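Local coordinates for heat shock protein, putative (Plasmodium falciparum, PDB 1Y6Z) that probably serves, as a member of the Hsp90 family, as an ATP-dependent chaperone of unfolded proteins, the piece here being its middle domain, at residues K159-Q169 / I238-N249. Numbering follows the deposited sequence.
Sequences KIGVVEDKENQ and IDEFCLSSLTVN
Lys159 NZ gives a salt-bridging hydrogen bond to Asp239 OD1 over 2.8 Å, arriving nearly in line with the C-O bond of the carboxylate. The lysine reaches it because its CG stands anti to the carbonyl carbon (chi1 -79°) and the chain beyond is fully extended, running over Ile238 and Cys242. The other carboxylate oxygen, OD2, takes the backbone N of Leu235, so both oxygens are held, which should restrict rotation of the carboxylate. Lower on the lysine the packing is tight: Lys159 CB lies 3.4 Å from Ile238 CG2, the two side chains crossing at about a right angle. Cys242 fills the middle of the interface. Cys242 SG, anti to the backbone N (chi1 174°), rests 3.9 Å from Val162 CG1, and that same methyl also meets Leu246 CD2. Farther round the helix, Val163 CG2 presses against the turn between Phe241 and Ser245, 3.4 Å from Phe241 O and 3.6 Å from Ser245 OG. Leu246 CD2 is also touched by Gln169 OE1 at 3.9 Å, which brings the start of the next helix into the contact. Between the two helices of 159-169, Asp165 OD1 accepts from the backbone N of Asn168 in an Asx motif, while Asp165 OD2 bonds to Trp93 NE1.

Helices 159-164 and 238-249 run in roughly the same direction, their axes 8.2 Å apart at closest approach and inclined by 36°. Phe178 of strand 177-178 touches Lys159, Asp239 and Cys242, and helix 169-173 packs on Val162 and Leu246. In this Hsp90 middle domain the contact joins the end of helix 145-164 to helix 237-249, whose Glu240 hydrogen-bonds to Ser208 and Ser234 beside the parallel sheet of strands 231-234, 204-208 and 256-258.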
ATOM      1  N   LYS B 159       2.992   9.356  14.703  1.00 24.17           N
ATOM      2  CA  LYS B 159       2.248   8.901  15.915  1.00 22.39           C
ATOM      3  C   LYS B 159       0.962   9.650  16.003  1.00 23.22           C
ATOM      4  O   LYS B 159      -0.073   9.048  16.241  1.00 20.62           O
ATOM      5  CB  LYS B 159       3.097   9.053  17.172  1.00 22.93           C
ATOM      6  CG  LYS B 159       4.132   7.936  17.331  1.00 25.13           C
ATOM      7  CD  LYS B 159       5.191   8.323  18.384  1.00 27.36           C
ATOM      8  CE  LYS B 159       6.379   7.389  18.372  1.00 30.03           C
ATOM      9  NZ  LYS B 159       7.489   8.117  19.160  1.00 30.99           N
ATOM     10  N   ILE B 160       1.012  10.964  15.721  1.00 24.07           N
ATOM     11  CA  ILE B 160      -0.221  11.791  15.634  1.00 24.54           C
ATOM     12  C   ILE B 160      -1.107  11.335  14.462  1.00 23.80           C
ATOM     13  O   ILE B 160      -2.328  11.275  14.601  1.00 24.75           O
ATOM     14  CB  ILE B 160       0.107  13.284  15.556  1.00 25.13           C
ATOM     15  CG1 ILE B 160       0.623  13.779  16.912  1.00 27.98           C
ATOM     16  CG2 ILE B 160      -1.144  14.156  15.126  1.00 26.81           C
ATOM     17  CD1 ILE B 160       1.579  14.930  16.720  1.00 37.08           C
ATOM     18  N   GLY B 161      -0.492  11.008  13.327  1.00 22.52           N
ATOM     19  CA  GLY B 161      -1.248  10.437  12.200  1.00 22.31           C
ATOM     20  C   GLY B 161      -2.078   9.201  12.572  1.00 22.47           C
ATOM     21  O   GLY B 161      -3.247   9.076  12.154  1.00 23.49           O
ATOM     22  N   VAL B 162      -1.460   8.299  13.327  1.00 24.08           N
ATOM     23  CA  VAL B 162      -2.139   7.092  13.878  1.00 26.90           C
ATOM     24  C   VAL B 162      -3.397   7.473  14.710  1.00 27.99           C
ATOM     25  O   VAL B 162      -4.472   6.816  14.599  1.00 27.89           O
ATOM     26  CB  VAL B 162      -1.178   6.230  14.741  1.00 27.03           C
ATOM     27  CG1 VAL B 162      -1.965   5.112  15.475  1.00 30.27           C
ATOM     28  CG2 VAL B 162      -0.016   5.654  13.899  1.00 26.33           C
ATOM     29  N   VAL B 163      -3.252   8.500  15.555  1.00 28.20           N
ATOM     30  CA  VAL B 163      -4.383   9.067  16.335  1.00 29.72           C
ATOM     31  C   VAL B 163      -5.422   9.709  15.416  1.00 30.68           C
ATOM     32  O   VAL B 163      -6.645   9.426  15.505  1.00 29.59           O
ATOM     33  CB  VAL B 163      -3.853  10.133  17.379  1.00 29.24           C
ATOM     34  CG1 VAL B 163      -4.997  10.749  18.232  1.00 32.91           C
ATOM     35  CG2 VAL B 163      -2.794   9.523  18.264  1.00 31.74           C
ATOM     36  N   GLU B 164      -4.950  10.569  14.490  1.00 29.97           N
ATOM     37  CA  GLU B 164      -5.853  11.495  13.761  1.00 30.18           C
ATOM     38  C   GLU B 164      -6.285  11.151  12.365  1.00 29.76           C
ATOM     39  O   GLU B 164      -7.260  11.699  11.866  1.00 32.04           O
ATOM     40  CB  GLU B 164      -5.279  12.924  13.754  1.00 28.68           C
ATOM     41  CG  GLU B 164      -4.997  13.426  15.133  1.00 30.59           C
ATOM     42  CD  GLU B 164      -4.505  14.836  15.189  1.00 33.06           C
ATOM     43  OE1 GLU B 164      -4.247  15.456  14.123  1.00 34.05           O
ATOM     44  OE2 GLU B 164      -4.316  15.306  16.328  1.00 36.48           O
ATOM     45  N   ASP B 165      -5.600  10.237  11.716  1.00 29.78           N
ATOM     46  CA  ASP B 165      -5.901  10.007  10.315  1.00 30.28           C
ATOM     47  C   ASP B 165      -6.606   8.626  10.214  1.00 30.15           C
ATOM     48  O   ASP B 165      -5.980   7.600   9.922  1.00 31.20           O
ATOM     49  CB  ASP B 165      -4.624  10.136   9.444  1.00 29.20           C
ATOM     50  CG  ASP B 165      -4.892   9.861   7.951  1.00 30.53           C
ATOM     51  OD1 ASP B 165      -5.942   9.263   7.644  1.00 31.10           O
ATOM     52  OD2 ASP B 165      -4.069  10.216   7.092  1.00 30.39           O
ATOM     53  N   LYS B 166      -7.907   8.644  10.475  1.00 30.70           N
ATOM     54  CA  LYS B 166      -8.716   7.421  10.520  1.00 31.16           C
ATOM     55  C   LYS B 166      -8.468   6.475   9.333  1.00 29.54           C
ATOM     56  O   LYS B 166      -8.177   5.282   9.516  1.00 29.41           O
ATOM     57  CB  LYS B 166     -10.216   7.786  10.631  1.00 31.31           C
ATOM     58  CG  LYS B 166     -11.158   6.545  10.693  1.00 33.74           C
ATOM     59  CD  LYS B 166     -10.699   5.526  11.670  1.00 36.20           C
ATOM     60  CE  LYS B 166     -11.816   4.623  12.162  1.00 42.17           C
ATOM     61  NZ  LYS B 166     -11.252   3.615  13.119  1.00 43.14           N
ATOM     62  N   GLU B 167      -8.535   7.042   8.138  1.00 30.68           N
ATOM     63  CA  GLU B 167      -8.539   6.304   6.883  1.00 29.22           C
ATOM     64  C   GLU B 167      -7.190   5.648   6.624  1.00 28.60           C
ATOM     65  O   GLU B 167      -7.135   4.583   6.037  1.00 28.56           O
ATOM     66  CB  GLU B 167      -8.899   7.205   5.674  1.00 29.32           C
ATOM     67  CG  GLU B 167     -10.288   7.858   5.653  1.00 31.83           C
ATOM     68  CD  GLU B 167     -10.570   8.832   6.778  1.00 33.20           C
ATOM     69  OE1 GLU B 167      -9.625   9.511   7.217  1.00 28.90           O
ATOM     70  OE2 GLU B 167     -11.759   8.934   7.209  1.00 29.69           O
ATOM     71  N   ASN B 168      -6.107   6.283   7.041  1.00 27.99           N
ATOM     72  CA  ASN B 168      -4.774   5.716   6.827  1.00 27.21           C
ATOM     73  C   ASN B 168      -4.097   5.120   8.054  1.00 27.04           C
ATOM     74  O   ASN B 168      -2.948   4.749   7.992  1.00 24.80           O
ATOM     75  CB  ASN B 168      -3.861   6.756   6.152  1.00 28.03           C
ATOM     76  CG  ASN B 168      -4.398   7.168   4.792  1.00 27.24           C
ATOM     77  OD1 ASN B 168      -4.531   6.349   3.901  1.00 25.32           O
ATOM     78  ND2 ASN B 168      -4.716   8.431   4.645  1.00 26.52           N
ATOM     79  N   GLN B 169      -4.856   5.015   9.144  1.00 27.15           N
ATOM     80  CA  GLN B 169      -4.357   4.663  10.448  1.00 28.25           C
ATOM     81  C   GLN B 169      -3.473   3.394  10.407  1.00 26.03           C
ATOM     82  O   GLN B 169      -2.381   3.408  10.932  1.00 24.44           O
ATOM     83  CB  GLN B 169      -5.575   4.520  11.397  1.00 29.61           C
ATOM     84  CG  GLN B 169      -6.159   3.099  11.406  1.00 37.61           C
ATOM     85  CD  GLN B 169      -5.826   2.326  12.677  1.00 43.59           C
ATOM     86  OE1 GLN B 169      -5.446   2.927  13.694  1.00 47.73           O
ATOM     87  NE2 GLN B 169      -5.995   0.995  12.637  1.00 44.85           N
ATOM     88  N   ILE B 238       2.478  11.495  23.573  1.00 39.87           N
ATOM     89  CA  ILE B 238       2.336  11.155  22.117  1.00 39.78           C
ATOM     90  C   ILE B 238       2.451   9.644  21.879  1.00 37.96           C
ATOM     91  O   ILE B 238       1.556   9.100  21.228  1.00 39.20           O
ATOM     92  CB  ILE B 238       3.189  11.963  21.094  1.00 39.22           C
ATOM     93  CG1 ILE B 238       2.613  13.372  20.882  1.00 41.51           C
ATOM     94  CG2 ILE B 238       3.024  11.364  19.700  1.00 39.41           C
ATOM     95  CD1 ILE B 238       3.574  14.392  20.231  1.00 39.90           C
ATOM     96  N   ASP B 239       3.501   9.010  22.411  1.00 37.60           N
ATOM     97  CA  ASP B 239       3.599   7.530  22.481  1.00 38.17           C
ATOM     98  C   ASP B 239       2.280   7.017  23.058  1.00 38.26           C
ATOM     99  O   ASP B 239       1.616   6.117  22.502  1.00 38.67           O
ATOM    100  CB  ASP B 239       4.751   7.023  23.355  1.00 36.17           C
ATOM    101  CG  ASP B 239       6.115   7.248  22.767  1.00 38.28           C
ATOM    102  OD1 ASP B 239       6.244   7.745  21.608  1.00 41.86           O
ATOM    103  OD2 ASP B 239       7.121   6.915  23.448  1.00 35.31           O
ATOM    104  N   GLU B 240       1.881   7.636  24.167  1.00 39.36           N
ATOM    105  CA  GLU B 240       0.674   7.278  24.900  1.00 39.50           C
ATOM    106  C   GLU B 240      -0.632   7.427  24.115  1.00 38.87           C
ATOM    107  O   GLU B 240      -1.404   6.483  24.056  1.00 38.12           O
ATOM    108  CB  GLU B 240       0.649   8.019  26.254  1.00 40.64           C
ATOM    109  CG  GLU B 240      -0.323   7.461  27.282  1.00 44.40           C
ATOM    110  CD  GLU B 240       0.107   6.112  27.834  1.00 52.62           C
ATOM    111  OE1 GLU B 240      -0.743   5.182  27.836  1.00 52.92           O
ATOM    112  OE2 GLU B 240       1.293   5.983  28.263  1.00 54.81           O
ATOM    113  N   PHE B 241      -0.874   8.582  23.479  1.00 38.87           N
ATOM    114  CA  PHE B 241      -2.064   8.698  22.617  1.00 39.43           C
ATOM    115  C   PHE B 241      -1.994   7.800  21.404  1.00 37.06           C
ATOM    116  O   PHE B 241      -3.039   7.405  20.879  1.00 37.58           O
ATOM    117  CB  PHE B 241      -2.316  10.118  22.126  1.00 41.35           C
ATOM    118  CG  PHE B 241      -2.915  11.012  23.165  1.00 46.52           C
ATOM    119  CD1 PHE B 241      -4.221  10.796  23.621  1.00 50.52           C
ATOM    120  CD2 PHE B 241      -2.172  12.065  23.700  1.00 52.49           C
ATOM    121  CE1 PHE B 241      -4.788  11.612  24.611  1.00 52.84           C
ATOM    122  CE2 PHE B 241      -2.730  12.905  24.686  1.00 53.01           C
ATOM    123  CZ  PHE B 241      -4.047  12.672  25.143  1.00 49.39           C
ATOM    124  N   CYS B 242      -0.786   7.552  20.914  1.00 35.53           N
ATOM    125  CA  CYS B 242      -0.632   6.717  19.725  1.00 34.70           C
ATOM    126  C   CYS B 242      -1.083   5.306  20.081  1.00 34.93           C
ATOM    127  O   CYS B 242      -1.972   4.716  19.446  1.00 33.14           O
ATOM    128  CB  CYS B 242       0.820   6.688  19.251  1.00 35.19           C
ATOM    129  SG  CYS B 242       1.122   5.516  17.839  1.00 32.48           S
ATOM    130  N   LEU B 243      -0.439   4.790  21.114  1.00 36.13           N
ATOM    131  CA  LEU B 243      -0.735   3.420  21.595  1.00 38.02           C
ATOM    132  C   LEU B 243      -2.192   3.222  22.006  1.00 39.17           C
ATOM    133  O   LEU B 243      -2.781   2.244  21.608  1.00 41.22           O
ATOM    134  CB  LEU B 243       0.255   2.978  22.667  1.00 36.80           C
ATOM    135  CG  LEU B 243       1.590   2.702  21.988  1.00 34.55           C
ATOM    136  CD1 LEU B 243       2.777   2.703  22.945  1.00 31.86           C
ATOM    137  CD2 LEU B 243       1.461   1.369  21.260  1.00 30.64           C
ATOM    138  N   SER B 244      -2.788   4.184  22.701  1.00 41.34           N
ATOM    139  CA  SER B 244      -4.226   4.114  23.056  1.00 42.43           C
ATOM    140  C   SER B 244      -5.209   4.159  21.883  1.00 43.66           C
ATOM    141  O   SER B 244      -6.339   3.670  21.976  1.00 43.71           O
ATOM    142  CB  SER B 244      -4.573   5.239  24.025  1.00 43.18           C
ATOM    143  OG  SER B 244      -5.782   5.852  23.568  1.00 44.83           O
ATOM    144  N   SER B 245      -4.817   4.777  20.764  1.00 42.95           N
ATOM    145  CA  SER B 245      -5.682   4.739  19.578  1.00 43.45           C
ATOM    146  C   SER B 245      -5.706   3.367  18.907  1.00 43.12           C
ATOM    147  O   SER B 245      -6.666   3.013  18.235  1.00 43.49           O
ATOM    148  CB  SER B 245      -5.223   5.778  18.546  1.00 44.00           C
ATOM    149  OG  SER B 245      -5.312   7.059  19.117  1.00 44.43           O
ATOM    150  N   LEU B 246      -4.625   2.612  19.060  1.00 42.88           N
ATOM    151  CA  LEU B 246      -4.591   1.255  18.542  1.00 43.25           C
ATOM    152  C   LEU B 246      -5.431   0.387  19.467  1.00 44.61           C
ATOM    153  O   LEU B 246      -6.023  -0.600  19.031  1.00 45.32           O
ATOM    154  CB  LEU B 246      -3.156   0.764  18.462  1.00 43.17           C
ATOM    155  CG  LEU B 246      -2.308   1.554  17.445  1.00 39.67           C
ATOM    156  CD1 LEU B 246      -0.867   1.163  17.576  1.00 36.55           C
ATOM    157  CD2 LEU B 246      -2.811   1.349  16.043  1.00 38.15           C
ATOM    158  N   THR B 247      -5.507   0.832  20.718  1.00 46.14           N
ATOM    159  CA  THR B 247      -6.272   0.202  21.813  1.00 48.74           C
ATOM    160  C   THR B 247      -7.771   0.190  21.520  1.00 49.56           C
ATOM    161  O   THR B 247      -8.487  -0.603  22.118  1.00 51.16           O
ATOM    162  CB  THR B 247      -5.977   0.932  23.157  1.00 48.05           C
ATOM    163  OG1 THR B 247      -4.871   0.327  23.827  1.00 48.88           O
ATOM    164  CG2 THR B 247      -7.157   0.970  24.078  1.00 49.53           C
ATOM    165  N   VAL B 248      -8.234   1.061  20.609  1.00 50.99           N
ATOM    166  CA  VAL B 248      -9.658   1.124  20.239  1.00 51.10           C
ATOM    167  C   VAL B 248     -10.054   0.498  18.887  1.00 51.18           C
ATOM    168  O   VAL B 248     -11.051  -0.197  18.829  1.00 51.44           O
ATOM    169  CB  VAL B 248     -10.366   2.516  20.566  1.00 51.55           C
ATOM    170  CG1 VAL B 248      -9.372   3.618  21.026  1.00 51.93           C
ATOM    171  CG2 VAL B 248     -11.309   2.985  19.431  1.00 51.61           C
ATOM    172  N   ASN B 249      -9.311   0.690  17.798  1.00 51.54           N
ATOM    173  CA  ASN B 249      -9.658  -0.154  16.616  1.00 51.54           C
ATOM    174  C   ASN B 249      -8.626  -1.187  16.236  1.00 50.01           C
ATOM    175  O   ASN B 249      -8.637  -1.707  15.107  1.00 50.23           O
ATOM    176  CB  ASN B 249     -10.146   0.622  15.383  1.00 52.54           C
ATOM    177  CG  ASN B 249     -11.663   0.447  15.122  1.00 55.19           C
ATOM    178  OD1 ASN B 249     -12.490   0.506  16.054  1.00 58.09           O
ATOM    179  ND2 ASN B 249     -12.031   0.266  13.842  1.00 57.18           N
TER